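Local coordinates for putative lipoprotein (Bacteroides thetaiotaomicron, PDB 4Q1Z) that is of unknown function, a predicted two-domain lipoprotein of the DUF4876 family whose long chain is built mainly of beta strands and loops, at residues N151-T156 with V297-I302; R177-P182 with P255-S260; E275-D278 with N284-T287. All blocks are in the same frame, centred on the assembly; numbering follows the deposited sequence.

Contact 1. Residues N151-T156 with V297-I302; sequences NLTPGT and VYYAKI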
loop_
_atom_site.group_PDB
_atom_site.type_symbol
_atom_site.label_atom_id
_atom_site.label_comp_id
_atom_site.label_asym_id
_atom_site.label_seq_id
_atom_site.Cartn_x
_atom_site.Cartn_y
_atom_site.Cartn_z
ATOM N N ASN A 151 -14.197 -1.864 -1.331
ATOM C CA ASN A 151 -14.238 -2.593 -2.595
ATOM C C ASN A 151 -15.193 -1.789 -3.477
ATOM O O ASN A 151 -16.143 -1.185 -2.971
ATOM C CB ASN A 151 -14.627 -4.079 -2.454
ATOM C CG ASN A 151 -16.069 -4.345 -2.123
ATOM O OD1 ASN A 151 -16.509 -4.119 -1.010
ATOM N ND2 ASN A 151 -16.831 -4.849 -3.081
ATOM N N LEU A 152 -14.897 -1.680 -4.753
ATOM C CA LEU A 152 -15.731 -0.852 -5.620
ATOM C C LEU A 152 -16.747 -1.684 -6.364
ATOM O O LEU A 152 -16.581 -2.891 -6.493
ATOM C CB LEU A 152 -14.887 -0.019 -6.644
ATOM C CG LEU A 152 -13.599 0.694 -6.190
ATOM C CD1 LEU A 152 -13.013 1.424 -7.329
ATOM C CD2 LEU A 152 -13.849 1.696 -5.062
ATOM N N THR A 153 -17.774 -1.007 -6.895
ATOM C CA THR A 153 -18.817 -1.578 -7.735
ATOM C C THR A 153 -18.509 -1.295 -9.241
ATOM O O THR A 153 -17.945 -0.233 -9.548
ATOM C CB THR A 153 -20.195 -1.021 -7.335
ATOM O OG1 THR A 153 -21.220 -1.820 -7.950
ATOM C CG2 THR A 153 -20.382 0.435 -7.716
ATOM N N PRO A 154 -18.923 -2.169 -10.202
ATOM C CA PRO A 154 -19.553 -3.508 -10.042
ATOM C C PRO A 154 -18.610 -4.463 -9.315
ATOM O O PRO A 154 -17.441 -4.494 -9.682
ATOM C CB PRO A 154 -19.795 -3.952 -11.506
ATOM C CG PRO A 154 -19.774 -2.674 -12.301
ATOM C CD PRO A 154 -18.722 -1.862 -11.631
ATOM N N GLY A 155 -19.097 -5.159 -8.271
ATOM C CA GLY A 155 -18.343 -6.134 -7.477
ATOM C C GLY A 155 -17.457 -7.024 -8.321
ATOM O O GLY A 155 -16.252 -7.086 -8.093
ATOM N N THR A 156 -18.047 -7.667 -9.354
ATOM C CA THR A 156 -17.337 -8.446 -10.379
ATOM C C THR A 156 -17.213 -7.589 -11.623
ATOM O O THR A 156 -18.168 -6.924 -12.002
ATOM C CB THR A 156 -18.053 -9.768 -10.689
ATOM O OG1 THR A 156 -18.430 -10.403 -9.461
ATOM C CG2 THR A 156 -17.191 -10.715 -11.554
ATOM N N VAL A 297 -30.124 0.329 -4.637
ATOM C CA VAL A 297 -28.779 -0.020 -4.206
ATOM C C VAL A 297 -27.920 1.247 -4.367
ATOM O O VAL A 297 -27.792 1.806 -5.456
ATOM C CB VAL A 297 -28.224 -1.279 -4.933
ATOM C CG1 VAL A 297 -26.846 -1.644 -4.416
ATOM C CG2 VAL A 297 -29.177 -2.469 -4.753
ATOM N N TYR A 298 -27.424 1.721 -3.220
ATOM C CA TYR A 298 -26.651 2.922 -2.995
ATOM C C TYR A 298 -25.199 2.583 -2.832
ATOM O O TYR A 298 -24.845 1.569 -2.203
ATOM C CB TYR A 298 -27.174 3.688 -1.762
ATOM C CG TYR A 298 -28.412 4.502 -2.066
ATOM C CD1 TYR A 298 -28.313 5.792 -2.581
ATOM C CD2 TYR A 298 -29.685 3.966 -1.890
ATOM C CE1 TYR A 298 -29.446 6.531 -2.909
ATOM C CE2 TYR A 298 -30.829 4.694 -2.216
ATOM C CZ TYR A 298 -30.707 5.980 -2.724
ATOM O OH TYR A 298 -31.836 6.714 -3.051
ATOM N N TYR A 299 -24.351 3.434 -3.447
ATOM C CA TYR A 299 -22.899 3.307 -3.446
ATOM C C TYR A 299 -22.290 4.524 -2.824
ATOM O O TYR A 299 -22.907 5.595 -2.836
ATOM C CB TYR A 299 -22.402 3.069 -4.873
ATOM C CG TYR A 299 -22.976 1.786 -5.446
ATOM C CD1 TYR A 299 -22.677 0.546 -4.874
ATOM C CD2 TYR A 299 -23.901 1.816 -6.485
ATOM C CE1 TYR A 299 -23.246 -0.625 -5.353
ATOM C CE2 TYR A 299 -24.451 0.643 -6.993
ATOM C CZ TYR A 299 -24.104 -0.575 -6.432
ATOM O OH TYR A 299 -24.616 -1.739 -6.929
ATOM N N ALA A 300 -21.142 4.354 -2.176
ATOM C CA ALA A 300 -20.501 5.493 -1.491
ATOM C C ALA A 300 -19.587 6.198 -2.433
ATOM O O ALA A 300 -18.825 5.551 -3.149
ATOM C CB ALA A 300 -19.731 5.019 -0.265
ATOM N N LYS A 301 -19.683 7.527 -2.466
ATOM C CA LYS A 301 -18.846 8.369 -3.323
ATOM C C LYS A 301 -17.521 8.571 -2.637
ATOM O O LYS A 301 -17.437 9.284 -1.643
ATOM C CB LYS A 301 -19.533 9.703 -3.667
ATOM C CG LYS A 301 -20.660 9.549 -4.673
ATOM C CD LYS A 301 -21.223 10.915 -4.993
ATOM C CE LYS A 301 -22.685 10.839 -5.387
ATOM N NZ LYS A 301 -23.266 12.175 -5.673
ATOM N N ILE A 302 -16.497 7.872 -3.132
ATOM C CA ILE A 302 -15.148 7.940 -2.580
ATOM C C ILE A 302 -14.338 8.979 -3.374
ATOM O O ILE A 302 -14.034 8.726 -4.543
ATOM C CB ILE A 302 -14.484 6.535 -2.577
ATOM C CG1 ILE A 302 -15.266 5.554 -1.645
ATOM C CG2 ILE A 302 -12.978 6.605 -2.223
ATOM C CD1 ILE A 302 -15.093 4.115 -1.983
#

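Contact 2. Residues R177-P182 with P255-S260; sequences RVWKFP and PQYLTS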
loop_
_atom_site.group_PDB
_atom_site.type_symbol
_atom_site.label_atom_id
_atom_site.label_comp_id
_atom_site.label_asym_id
_atom_site.label_seq_id
_atom_site.Cartn_x
_atom_site.Cartn_y
_atom_site.Cartn_z
ATOM N N ARG A 177 -18.983 -1.602 -0.365
ATOM C CA ARG A 177 -18.866 -1.657 1.104
ATOM C C ARG A 177 -17.596 -0.904 1.546
ATOM O O ARG A 177 -16.582 -0.942 0.853
ATOM C CB ARG A 177 -18.883 -3.103 1.647
ATOM C CG ARG A 177 -19.266 -3.149 3.124
ATOM C CD ARG A 177 -19.176 -4.527 3.734
ATOM N NE ARG A 177 -20.085 -5.496 3.110
ATOM C CZ ARG A 177 -21.309 -5.785 3.555
ATOM N NH1 ARG A 177 -21.800 -5.165 4.621
ATOM N NH2 ARG A 177 -22.052 -6.684 2.928
ATOM N N VAL A 178 -17.694 -0.167 2.655
ATOM C CA VAL A 178 -16.627 0.670 3.244
ATOM C C VAL A 178 -16.435 0.269 4.720
ATOM O O VAL A 178 -17.408 0.086 5.458
ATOM C CB VAL A 178 -16.900 2.216 3.125
ATOM C CG1 VAL A 178 -15.659 3.025 3.485
ATOM C CG2 VAL A 178 -17.443 2.619 1.740
ATOM N N TRP A 179 -15.179 0.080 5.107
ATOM C CA TRP A 179 -14.713 -0.215 6.458
ATOM C C TRP A 179 -13.686 0.836 6.830
ATOM O O TRP A 179 -13.169 1.534 5.950
ATOM C CB TRP A 179 -14.067 -1.621 6.556
ATOM C CG TRP A 179 -14.929 -2.770 6.147
ATOM C CD1 TRP A 179 -15.099 -3.262 4.881
ATOM C CD2 TRP A 179 -15.651 -3.651 7.022
ATOM N NE1 TRP A 179 -15.952 -4.342 4.908
ATOM C CE2 TRP A 179 -16.261 -4.635 6.218
ATOM C CE3 TRP A 179 -15.844 -3.704 8.417
ATOM C CZ2 TRP A 179 -17.019 -5.688 6.766
ATOM C CZ3 TRP A 179 -16.653 -4.701 8.949
ATOM C CH2 TRP A 179 -17.220 -5.685 8.128
ATOM N N LYS A 180 -13.366 0.935 8.121
ATOM C CA LYS A 180 -12.286 1.798 8.592
ATOM C C LYS A 180 -11.540 1.115 9.719
ATOM O O LYS A 180 -12.058 0.212 10.377
ATOM C CB LYS A 180 -12.742 3.225 8.981
ATOM C CG LYS A 180 -13.476 3.394 10.297
ATOM C CD LYS A 180 -13.731 4.871 10.509
ATOM C CE LYS A 180 -14.703 5.127 11.623
ATOM N NZ LYS A 180 -14.857 6.582 11.882
ATOM N N PHE A 181 -10.311 1.529 9.926
ATOM C CA PHE A 181 -9.542 1.016 11.037
ATOM C C PHE A 181 -10.063 1.696 12.295
ATOM O O PHE A 181 -10.337 2.906 12.250
ATOM C CB PHE A 181 -8.035 1.303 10.835
ATOM C CG PHE A 181 -7.335 0.414 9.831
ATOM C CD1 PHE A 181 -6.756 -0.788 10.224
ATOM C CD2 PHE A 181 -7.210 0.802 8.497
ATOM C CE1 PHE A 181 -6.083 -1.596 9.304
ATOM C CE2 PHE A 181 -6.508 0.001 7.576
ATOM C CZ PHE A 181 -5.974 -1.203 7.985
ATOM N N PRO A 182 -10.188 0.974 13.437
ATOM C CA PRO A 182 -10.521 1.664 14.705
ATOM C C PRO A 182 -9.317 2.510 15.200
ATOM O O PRO A 182 -8.306 2.626 14.496
ATOM C CB PRO A 182 -10.849 0.503 15.649
ATOM C CG PRO A 182 -10.067 -0.644 15.135
ATOM C CD PRO A 182 -9.907 -0.464 13.656
ATOM N N PRO A 255 -23.427 -12.569 5.552
ATOM C CA PRO A 255 -22.678 -13.175 6.686
ATOM C C PRO A 255 -21.153 -12.986 6.684
ATOM O O PRO A 255 -20.560 -13.025 7.761
ATOM C CB PRO A 255 -23.007 -14.669 6.589
ATOM C CG PRO A 255 -23.668 -14.875 5.276
ATOM C CD PRO A 255 -23.781 -13.580 4.532
ATOM N N GLN A 256 -20.510 -12.840 5.505
ATOM C CA GLN A 256 -19.042 -12.658 5.361
ATOM C C GLN A 256 -18.816 -11.552 4.442
ATOM O O GLN A 256 -19.690 -11.263 3.639
ATOM C CB GLN A 256 -18.269 -13.886 4.777
ATOM C CG GLN A 256 -18.844 -15.267 4.975
ATOM C CD GLN A 256 -20.015 -15.653 4.121
ATOM O OE1 GLN A 256 -20.181 -15.196 2.984
ATOM N NE2 GLN A 256 -20.840 -16.551 4.668
ATOM N N TYR A 257 -17.602 -10.968 4.492
ATOM C CA TYR A 257 -17.179 -9.934 3.592
ATOM C C TYR A 257 -16.422 -10.662 2.518
ATOM O O TYR A 257 -15.196 -10.840 2.580
ATOM C CB TYR A 257 -16.371 -8.836 4.319
ATOM C CG TYR A 257 -15.920 -7.722 3.392
ATOM C CD1 TYR A 257 -16.809 -7.132 2.491
ATOM C CD2 TYR A 257 -14.604 -7.266 3.407
ATOM C CE1 TYR A 257 -16.390 -6.141 1.607
ATOM C CE2 TYR A 257 -14.184 -6.250 2.554
ATOM C CZ TYR A 257 -15.082 -5.693 1.652
ATOM O OH TYR A 257 -14.685 -4.700 0.803
ATOM N N LEU A 258 -17.185 -11.177 1.552
ATOM C CA LEU A 258 -16.605 -11.908 0.442
ATOM C C LEU A 258 -16.541 -10.992 -0.754
ATOM O O LEU A 258 -17.573 -10.686 -1.348
ATOM C CB LEU A 258 -17.391 -13.213 0.138
ATOM C CG LEU A 258 -16.979 -14.007 -1.110
ATOM C CD1 LEU A 258 -15.600 -14.636 -0.963
ATOM C CD2 LEU A 258 -17.996 -15.028 -1.451
ATOM N N THR A 259 -15.331 -10.540 -1.105
ATOM C CA THR A 259 -15.100 -9.763 -2.320
ATOM C C THR A 259 -15.082 -10.798 -3.507
ATOM O O THR A 259 -14.948 -11.994 -3.277
ATOM C CB THR A 259 -13.863 -8.848 -2.179
ATOM O OG1 THR A 259 -12.653 -9.595 -2.040
ATOM C CG2 THR A 259 -13.996 -7.866 -1.027
ATOM N N SER A 260 -15.307 -10.351 -4.748
ATOM C CA SER A 260 -15.354 -11.214 -5.942
ATOM C C SER A 260 -14.158 -12.185 -6.036
ATOM O O SER A 260 -12.998 -11.749 -6.033
ATOM C CB SER A 260 -15.418 -10.358 -7.204
ATOM O OG SER A 260 -15.954 -11.084 -8.294
#

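Contact 3. Residues E275-D278 with N284-T287; sequences EAWD and NMKT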
loop_
_atom_site.group_PDB
_atom_site.type_symbol
_atom_site.label_atom_id
_atom_site.label_comp_id
_atom_site.label_asym_id
_atom_site.label_seq_id
_atom_site.Cartn_x
_atom_site.Cartn_y
_atom_site.Cartn_z
ATOM N N GLU A 275 -11.627 17.891 7.165
ATOM C CA GLU A 275 -12.572 17.561 6.097
ATOM C C GLU A 275 -13.561 16.527 6.585
ATOM O O GLU A 275 -13.193 15.651 7.360
ATOM C CB GLU A 275 -11.860 17.057 4.836
ATOM C CG GLU A 275 -11.389 18.178 3.924
ATOM C CD GLU A 275 -11.158 17.788 2.475
ATOM O OE1 GLU A 275 -12.152 17.538 1.751
ATOM O OE2 GLU A 275 -9.982 17.802 2.046
ATOM N N ALA A 276 -14.826 16.660 6.166
ATOM C CA ALA A 276 -15.901 15.750 6.521
ATOM C C ALA A 276 -16.288 14.879 5.330
ATOM O O ALA A 276 -16.265 15.341 4.187
ATOM C CB ALA A 276 -17.100 16.531 7.007
ATOM N N TRP A 277 -16.612 13.610 5.601
ATOM C CA TRP A 277 -17.035 12.634 4.602
ATOM C C TRP A 277 -17.967 11.594 5.250
ATOM O O TRP A 277 -17.512 10.708 5.998
ATOM C CB TRP A 277 -15.827 11.958 3.923
ATOM C CG TRP A 277 -16.217 11.009 2.823
ATOM C CD1 TRP A 277 -16.638 11.337 1.570
ATOM C CD2 TRP A 277 -16.253 9.568 2.895
ATOM N NE1 TRP A 277 -16.944 10.195 0.854
ATOM C CE2 TRP A 277 -16.696 9.096 1.636
ATOM C CE3 TRP A 277 -15.934 8.627 3.900
ATOM C CZ2 TRP A 277 -16.821 7.733 1.349
ATOM C CZ3 TRP A 277 -16.059 7.276 3.613
ATOM C CH2 TRP A 277 -16.476 6.840 2.346
ATOM N N ASP A 278 -19.270 11.682 4.931
ATOM C CA ASP A 278 -20.257 10.751 5.480
ATOM C C ASP A 278 -21.152 10.174 4.349
ATOM O O ASP A 278 -22.195 10.756 4.030
ATOM C CB ASP A 278 -21.081 11.445 6.580
ATOM C CG ASP A 278 -21.969 10.559 7.420
ATOM O OD1 ASP A 278 -22.263 9.417 6.993
ATOM O OD2 ASP A 278 -22.417 11.019 8.471
ATOM N N ASN A 284 -25.195 13.751 -0.783
ATOM C CA ASN A 284 -24.274 14.134 -1.853
ATOM C C ASN A 284 -23.139 13.119 -1.996
ATOM O O ASN A 284 -22.481 13.102 -3.040
ATOM C CB ASN A 284 -23.706 15.526 -1.584
ATOM C CG ASN A 284 -24.756 16.609 -1.582
ATOM O OD1 ASN A 284 -25.479 16.814 -2.559
ATOM N ND2 ASN A 284 -24.860 17.338 -0.482
HETATM N N MSE A 285 -22.875 12.300 -0.932
HETATM C CA MSE A 285 -21.810 11.291 -0.881
HETATM C C MSE A 285 -22.319 9.874 -1.199
HETATM O O MSE A 285 -21.564 8.904 -1.068
HETATM C CB MSE A 285 -21.082 11.312 0.471
HETATM C CG MSE A 285 -19.961 12.375 0.552
HETATM SE SE MSE A 285 -18.884 12.693 -1.095
HETATM C CE MSE A 285 -19.366 14.424 -1.367
ATOM N N LYS A 286 -23.577 9.746 -1.633
ATOM C CA LYS A 286 -24.088 8.430 -1.989
ATOM C C LYS A 286 -24.999 8.510 -3.211
ATOM O O LYS A 286 -25.657 9.531 -3.413
ATOM C CB LYS A 286 -24.782 7.735 -0.819
ATOM C CG LYS A 286 -25.977 8.483 -0.233
ATOM C CD LYS A 286 -26.848 7.496 0.440
ATOM C CE LYS A 286 -27.363 7.997 1.727
ATOM N NZ LYS A 286 -28.188 6.943 2.381
ATOM N N THR A 287 -25.012 7.444 -4.037
ATOM C CA THR A 287 -25.834 7.401 -5.251
ATOM C C THR A 287 -26.200 5.967 -5.692
ATOM O O THR A 287 -25.499 4.984 -5.393
ATOM C CB THR A 287 -25.096 8.127 -6.419
ATOM O OG1 THR A 287 -25.917 8.111 -7.591
ATOM C CG2 THR A 287 -23.717 7.511 -6.748
#

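Contact 1. Residues N151-T156 with V297-I302
Thr153 lays its methyl over one face of the Tyr299 ring, and this is where the two segments pack tightly. Thr153 CG2 sits 3.6 Å from the centroid of the Tyr299 ring, 11° off its normal, a CH-pi contact between side chains that cross at about a right angle. With OG1 turned away from the backbone N (chi1 -167°), the methyl falls between N and the carbonyl carbon and the hydroxyl lies nearer the phenol end, Thr153 OG1 being 3.5 Å from Tyr299 CZ. Thr153 follows directly on strand 148-152 of the large mixed sheet, whereas Tyr299 belongs to strand 299-303, the middle strand of a small antiparallel sheet, so the ring links the chain just past the end of strand 148-152 to the small sheet. A leucine in place of Tyr299 would probably deprive the Thr153 methyl of its flat aromatic seat and open a gap beside the turn. The other link is looser: the buried terminal methyls Leu152 CD2 and Ile302 CD1 touch at 4.1 Å, their chains set at an angle. Beyond Thr153 a cis peptide bond leads to the partly exposed Pro154, whose carbonyl takes a hydrogen bond from Arg324.

Contact 2. Residues R177-P182 with P255-S260
Tyr257 reaches from the loop between strands 238-245 and 265-269 onto strand 177-180 of the large mixed sheet, where it meets Trp179 in an edge-to-face aromatic pair: the indole edge, led by NE1, points at the face of the Tyr257 ring. Its CG stands anti to the backbone N (chi1 -180°), which carries the ring from the loop toward the strand. First, Tyr257 CB lies 4.0 Å from Trp179 CZ2, in the indole's six-membered ring. Next, Tyr257 CG and CD2 come under Trp179 NE1, which stands 3.4 Å above the phenol plane and over its centre; the two ring planes are inclined at 57°. Toward the CD1-CE1 border, on the indole side of the ring plane, Tyr257 CD1 packs 3.7 Å from CD and NE of Arg177, and Tyr257 CE1 rests 3.9 Å from Arg177 CB. Arg177 bends at chi3 as it passes, its guanidinium turned 79° from the phenol plane, while NH1 is hydrogen-bonded to Met251 O and His242 NE2. Further out, Tyr257 CE2 is 3.5 Å from Trp179 NE1. Phe225 gives the buried Tyr257 a second edge-to-face partner. At the tip, Tyr257 OH is hydrogen-bonded to Asn151 OD1 on the adjoining strand 148-152.

Contact 3. Residues E275-D278 with N284-T287
A selenium atom lies at the rim of an indole here: Met285, present as selenomethionine, places SE 4.6 Å from the centroid of the five-membered ring of Trp277, 74° off the ring normal. This is a Met-aromatic contact made at the edge, not over the face. Met285 SE is equally near two ring atoms, 3.7 Å from both CD1 and NE1 of Trp277. The methylene before it also touches the indole, Met285 CG lying 3.6 Å from Trp277 CD1. Bends at chi2 and chi3 fold the Met285 chain, and its end leads away from the opposite segment after SE has passed the indole. The two side chains cross obliquely. Closer to the backbone, Met285 CB packs against the carbonyl oxygen of Asp278 at 3.8 Å, a van der Waals contact that brings the chain on both sides of the short connection together.

Trp277 has its CG anti to the backbone N (chi1 -176°), which swings the indole from the loop toward strand 299-303. There NE1 is hydrogen-bonded to Lys301 O, a bond that probably helps hold the indole in this orientation. Phe269 and Tyr148 pack edge-to-face with the indole, tying it to the large sheet. Asp278 OD2 is hydrogen-bonded to Asn281 ND2 in the connection. Met285 also touches Tyr172 and lies about 5 Å from a bound triethylene glycol, probably from the crystallisation liquor. Both contacting side chains are partly exposed, in keeping with a surface position. The whole is a short loop folded back on itself: residues 275-278 lead through a tight connection and a 3-10 segment ending at Met285 into strand 286-287, an outermost strand of the three-stranded antiparallel sheet.

Contacts 2 and 3 come one after the other along the chain, both nested inside the long loop that contact 1 closes. Centre to centre, contact 1 lies about 12 Å from contact 2 and 14 Å from contact 3, with 18 Å between the latter two. Contacts 1 and 2 meet through neighbouring strands 148-152 and 177-180 of the large mixed sheet, and Thr156 OG1 and Ser260 OG probably share a hydrogen bond. Contacts 1 and 3 share the three-stranded sheet, where Lys301 N probably bonds to Met285 O. Val178 packs on Trp277 between contacts 2 and 3. Together they join the small sheet and two loops to one part of the large sheet.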